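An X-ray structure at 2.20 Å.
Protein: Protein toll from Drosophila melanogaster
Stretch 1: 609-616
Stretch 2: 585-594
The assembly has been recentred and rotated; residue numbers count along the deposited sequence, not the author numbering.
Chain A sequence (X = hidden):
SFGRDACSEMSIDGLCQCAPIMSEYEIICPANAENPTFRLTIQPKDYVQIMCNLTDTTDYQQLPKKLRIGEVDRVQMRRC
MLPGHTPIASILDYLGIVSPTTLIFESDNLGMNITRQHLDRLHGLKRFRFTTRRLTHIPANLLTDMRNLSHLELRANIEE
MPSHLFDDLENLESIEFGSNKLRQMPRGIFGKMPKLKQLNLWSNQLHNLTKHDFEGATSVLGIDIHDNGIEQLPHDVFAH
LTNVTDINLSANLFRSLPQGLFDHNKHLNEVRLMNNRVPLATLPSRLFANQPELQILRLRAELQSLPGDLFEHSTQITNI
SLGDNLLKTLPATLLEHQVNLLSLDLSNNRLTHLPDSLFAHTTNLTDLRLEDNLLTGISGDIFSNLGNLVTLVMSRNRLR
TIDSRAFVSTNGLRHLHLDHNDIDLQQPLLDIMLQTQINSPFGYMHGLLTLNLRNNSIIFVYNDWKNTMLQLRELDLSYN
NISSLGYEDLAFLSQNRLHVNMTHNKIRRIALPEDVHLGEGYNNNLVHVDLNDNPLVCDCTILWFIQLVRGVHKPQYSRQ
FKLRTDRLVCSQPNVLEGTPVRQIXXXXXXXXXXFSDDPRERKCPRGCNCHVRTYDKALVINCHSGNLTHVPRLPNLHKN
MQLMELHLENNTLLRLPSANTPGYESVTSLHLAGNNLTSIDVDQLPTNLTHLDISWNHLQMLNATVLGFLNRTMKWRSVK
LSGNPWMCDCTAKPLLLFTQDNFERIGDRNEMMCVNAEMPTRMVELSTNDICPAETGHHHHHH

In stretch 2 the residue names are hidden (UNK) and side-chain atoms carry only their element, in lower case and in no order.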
# COMPACT_ATOMS: atom_id res chain seq x y z
N ASN A 609 -38.55 -16.99 -30.41
CA ASN A 609 -37.86 -16.22 -29.39
C ASN A 609 -37.97 -14.74 -29.75
O ASN A 609 -37.96 -14.38 -30.94
CB ASN A 609 -36.41 -16.66 -29.23
CG ASN A 609 -35.58 -16.41 -30.48
OD1 ASN A 609 -34.99 -15.34 -30.63
ND2 ASN A 609 -35.54 -17.39 -31.37
N CYS A 610 -38.10 -13.90 -28.73
CA CYS A 610 -38.36 -12.47 -28.93
C CYS A 610 -37.54 -11.66 -27.93
O CYS A 610 -37.40 -12.05 -26.78
CB CYS A 610 -39.85 -12.16 -28.73
SG CYS A 610 -41.01 -13.28 -29.59
N HIS A 611 -37.01 -10.53 -28.37
CA HIS A 611 -36.31 -9.65 -27.44
C HIS A 611 -36.47 -8.20 -27.83
O HIS A 611 -36.98 -7.89 -28.91
CB HIS A 611 -34.82 -10.00 -27.36
CG HIS A 611 -34.10 -9.85 -28.66
ND1 HIS A 611 -33.90 -10.90 -29.52
CD2 HIS A 611 -33.54 -8.77 -29.25
CE1 HIS A 611 -33.24 -10.48 -30.59
NE2 HIS A 611 -33.01 -9.18 -30.45
N VAL A 612 -36.03 -7.32 -26.95
CA VAL A 612 -36.10 -5.88 -27.14
C VAL A 612 -34.69 -5.31 -27.17
O VAL A 612 -33.84 -5.66 -26.35
CB VAL A 612 -36.93 -5.21 -26.03
CG1 VAL A 612 -36.65 -3.73 -25.96
CG2 VAL A 612 -38.41 -5.46 -26.23
N ARG A 613 -34.45 -4.42 -28.13
CA ARG A 613 -33.16 -3.78 -28.29
C ARG A 613 -33.37 -2.31 -27.98
O ARG A 613 -34.03 -1.61 -28.75
CB ARG A 613 -32.69 -3.96 -29.73
CG ARG A 613 -31.25 -3.60 -29.99
CD ARG A 613 -31.02 -3.36 -31.48
NE ARG A 613 -31.51 -4.46 -32.31
CZ ARG A 613 -32.31 -4.31 -33.35
NH1 ARG A 613 -32.73 -3.11 -33.72
NH2 ARG A 613 -32.70 -5.37 -34.05
N THR A 614 -32.84 -1.82 -26.87
CA THR A 614 -33.13 -0.44 -26.47
C THR A 614 -32.41 0.61 -27.30
O THR A 614 -32.88 1.74 -27.42
CB THR A 614 -32.87 -0.18 -24.97
OG1 THR A 614 -31.67 -0.86 -24.58
CG2 THR A 614 -34.03 -0.69 -24.13
N TYR A 615 -31.27 0.25 -27.89
CA TYR A 615 -30.49 1.20 -28.67
C TYR A 615 -31.33 1.89 -29.75
O TYR A 615 -31.21 3.10 -29.96
CB TYR A 615 -29.25 0.55 -29.28
CG TYR A 615 -28.62 1.38 -30.39
CD1 TYR A 615 -27.81 2.47 -30.09
CD2 TYR A 615 -28.87 1.09 -31.73
CE1 TYR A 615 -27.24 3.24 -31.08
CE2 TYR A 615 -28.30 1.87 -32.74
CZ TYR A 615 -27.49 2.94 -32.41
OH TYR A 615 -26.92 3.71 -33.40
N ASP A 616 -32.19 1.14 -30.44
CA ASP A 616 -33.07 1.76 -31.43
C ASP A 616 -34.55 1.47 -31.16
O ASP A 616 -35.39 1.64 -32.04
CB ASP A 616 -32.69 1.35 -32.86
CG ASP A 616 -32.53 -0.14 -33.02
OD1 ASP A 616 -32.91 -0.90 -32.09
OD2 ASP A 616 -32.02 -0.56 -34.08
N UNK A 585 -21.00 -3.21 -28.08
CA UNK A 585 -21.75 -2.50 -29.10
C UNK A 585 -23.19 -2.36 -28.62
O UNK A 585 -23.82 -3.34 -28.23
c UNK A 585 -20.02 -3.98 -32.21
c UNK A 585 -20.22 -3.57 -30.77
o UNK A 585 -18.87 -4.29 -32.58
c UNK A 585 -21.66 -3.23 -30.43
o UNK A 585 -21.01 -3.99 -32.97
N UNK A 586 -23.69 -1.12 -28.61
CA UNK A 586 -24.97 -0.78 -27.97
C UNK A 586 -26.20 -1.55 -28.49
O UNK A 586 -27.13 -1.77 -27.70
c UNK A 586 -23.01 0.07 -29.15
c UNK A 586 -25.11 0.73 -28.20
c UNK A 586 -24.12 1.06 -29.29
N UNK A 587 -26.22 -1.97 -29.75
CA UNK A 587 -27.37 -2.71 -30.27
C UNK A 587 -27.37 -4.18 -29.83
O UNK A 587 -28.31 -4.92 -30.12
c UNK A 587 -25.11 -2.85 -32.62
o UNK A 587 -24.86 -1.76 -32.11
n UNK A 587 -24.18 -3.60 -33.20
c UNK A 587 -26.52 -3.42 -32.60
c UNK A 587 -27.49 -2.58 -31.80
N UNK A 588 -26.33 -4.58 -29.11
CA UNK A 588 -26.21 -5.95 -28.61
C UNK A 588 -26.94 -6.09 -27.29
O UNK A 588 -27.23 -7.21 -26.85
c UNK A 588 -24.74 -6.33 -28.36
o UNK A 588 -23.91 -5.73 -29.36
c UNK A 588 -24.56 -7.84 -28.40
N UNK A 589 -27.22 -4.96 -26.65
CA UNK A 589 -27.84 -4.96 -25.33
C UNK A 589 -29.32 -5.28 -25.46
O UNK A 589 -30.11 -4.43 -25.84
c UNK A 589 -26.21 -3.14 -24.51
c UNK A 589 -25.43 -4.09 -23.61
c UNK A 589 -26.17 -1.74 -23.94
c UNK A 589 -27.66 -3.60 -24.67
N UNK A 590 -29.69 -6.52 -25.15
CA UNK A 590 -31.07 -6.93 -25.33
C UNK A 590 -31.73 -7.48 -24.07
O UNK A 590 -31.07 -8.01 -23.17
c UNK A 590 -30.43 -9.24 -26.15
c UNK A 590 -31.21 -7.96 -26.47
c UNK A 590 -30.65 -10.36 -27.15
c UNK A 590 -30.77 -7.33 -27.81
N UNK A 591 -33.05 -7.34 -24.02
CA UNK A 591 -33.85 -7.94 -22.97
C UNK A 591 -34.91 -8.84 -23.60
O UNK A 591 -35.69 -8.39 -24.44
c UNK A 591 -34.50 -6.86 -22.11
s UNK A 591 -33.34 -5.95 -21.04
N UNK A 592 -34.93 -10.12 -23.21
CA UNK A 592 -35.90 -11.08 -23.75
C UNK A 592 -37.36 -10.67 -23.51
O UNK A 592 -37.66 -9.90 -22.60
c UNK A 592 -33.95 -10.76 -22.32
c UNK A 592 -34.14 -12.23 -22.58
c UNK A 592 -35.58 -12.37 -22.98
N UNK A 593 -38.25 -11.17 -24.36
CA UNK A 593 -39.69 -11.04 -24.16
C UNK A 593 -40.24 -12.45 -24.01
O UNK A 593 -40.23 -13.24 -24.96
c UNK A 593 -42.39 -9.74 -26.71
c UNK A 593 -40.34 -10.32 -25.35
c UNK A 593 -42.48 -9.59 -24.22
c UNK A 593 -41.88 -10.32 -25.41
N UNK A 594 -40.72 -12.75 -22.82
CA UNK A 594 -41.10 -14.12 -22.47
C UNK A 594 -42.38 -14.62 -23.14
O UNK A 594 -43.23 -13.83 -23.57
c UNK A 594 -41.21 -14.23 -20.96
o UNK A 594 -39.12 -14.00 -19.84
c UNK A 594 -40.14 -13.41 -20.26
o UNK A 594 -40.32 -12.18 -20.16
O HOH W 1 -29.95 -2.22 -27.41
O HOH W 2 -29.65 -7.02 -31.26

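Position 585 carries three side-chain carbons in a row, the third bearing two oxygens, and reaches nothing on stretch 1. This carboxylate is Glu585, and its charge suits an exposed site.

At 586 three carbons close a ring onto the backbone N, and the CB lies 3.7 Å from Tyr615 CD1. This is Pro586, whose fixed phi of -58° fits the opening of a 3-10 segment.

Position 587 has three carbons, the third carrying one oxygen and one nitrogen, and its CB lies 3.6 Å from Arg613 CD. The amide is that of Gln587; its NE2 donates to Glu585 OE1 (3.2 Å), so the aliphatic part packs and the polar end stays hydrogen-bonded.

Position 588 shows one carbon bearing an oxygen and a carbon, pointing away from stretch 1. This is Thr588, whose OG1 donates to Glu585 O at 2.6 Å, joining the backbone bond from Thr588 N to the same oxygen (2.9 Å).

At 589 four carbons fork at the second, buried and directed sideways. They identify Leu589; an apolar side chain suits such a place.

At 590 four carbons fork at the first, one arm being two carbons long. The end of that arm sits over the face of the His611 ring, 3.9 Å from the centroid, a CH-pi contact, while the one-carbon arm comes 3.4 Å from His611 CD2. This is Ile590, whose longer arm lets CD1 cover the ring.

Position 591 has one carbon followed by a sulfur, on the same sheet face as the side chain of Val612. It is Cys591, whose sulfur allows its covalent bond elsewhere in the structure.

Position 592 is again a three-carbon ring closed onto N, pointing away. Pro592 has no N-H to donate, and as it faces His611 in a non-hydrogen-bonded pair, the pairing requires none from it.

At 593 four carbons fork at the second, and the CB meets Cys610 CB at 3.9 Å. This is Leu593, its apolar side chain suited to that packing.

Position 594 has two carbons, the second with two oxygens, pointing away: Asp594, whose charge suits its exposed setting.

The contact is a short antiparallel pairing. Val612 N donates to Cys591 O (2.7 Å), Cys591 N to Val612 O (3.0 Å), and Leu593 N to Cys610 O (2.7 Å). Beyond the strands, water 1 donates to Pro586 O (2.9 Å) and Leu589 O (2.7 Å) and accepts from Tyr615 N (2.8 Å). Backbone bonds thus set the register, and side chains and water extend the contact, which buries 583 Å² in all.

Stretch 2 585-594: EPQTLICPLD
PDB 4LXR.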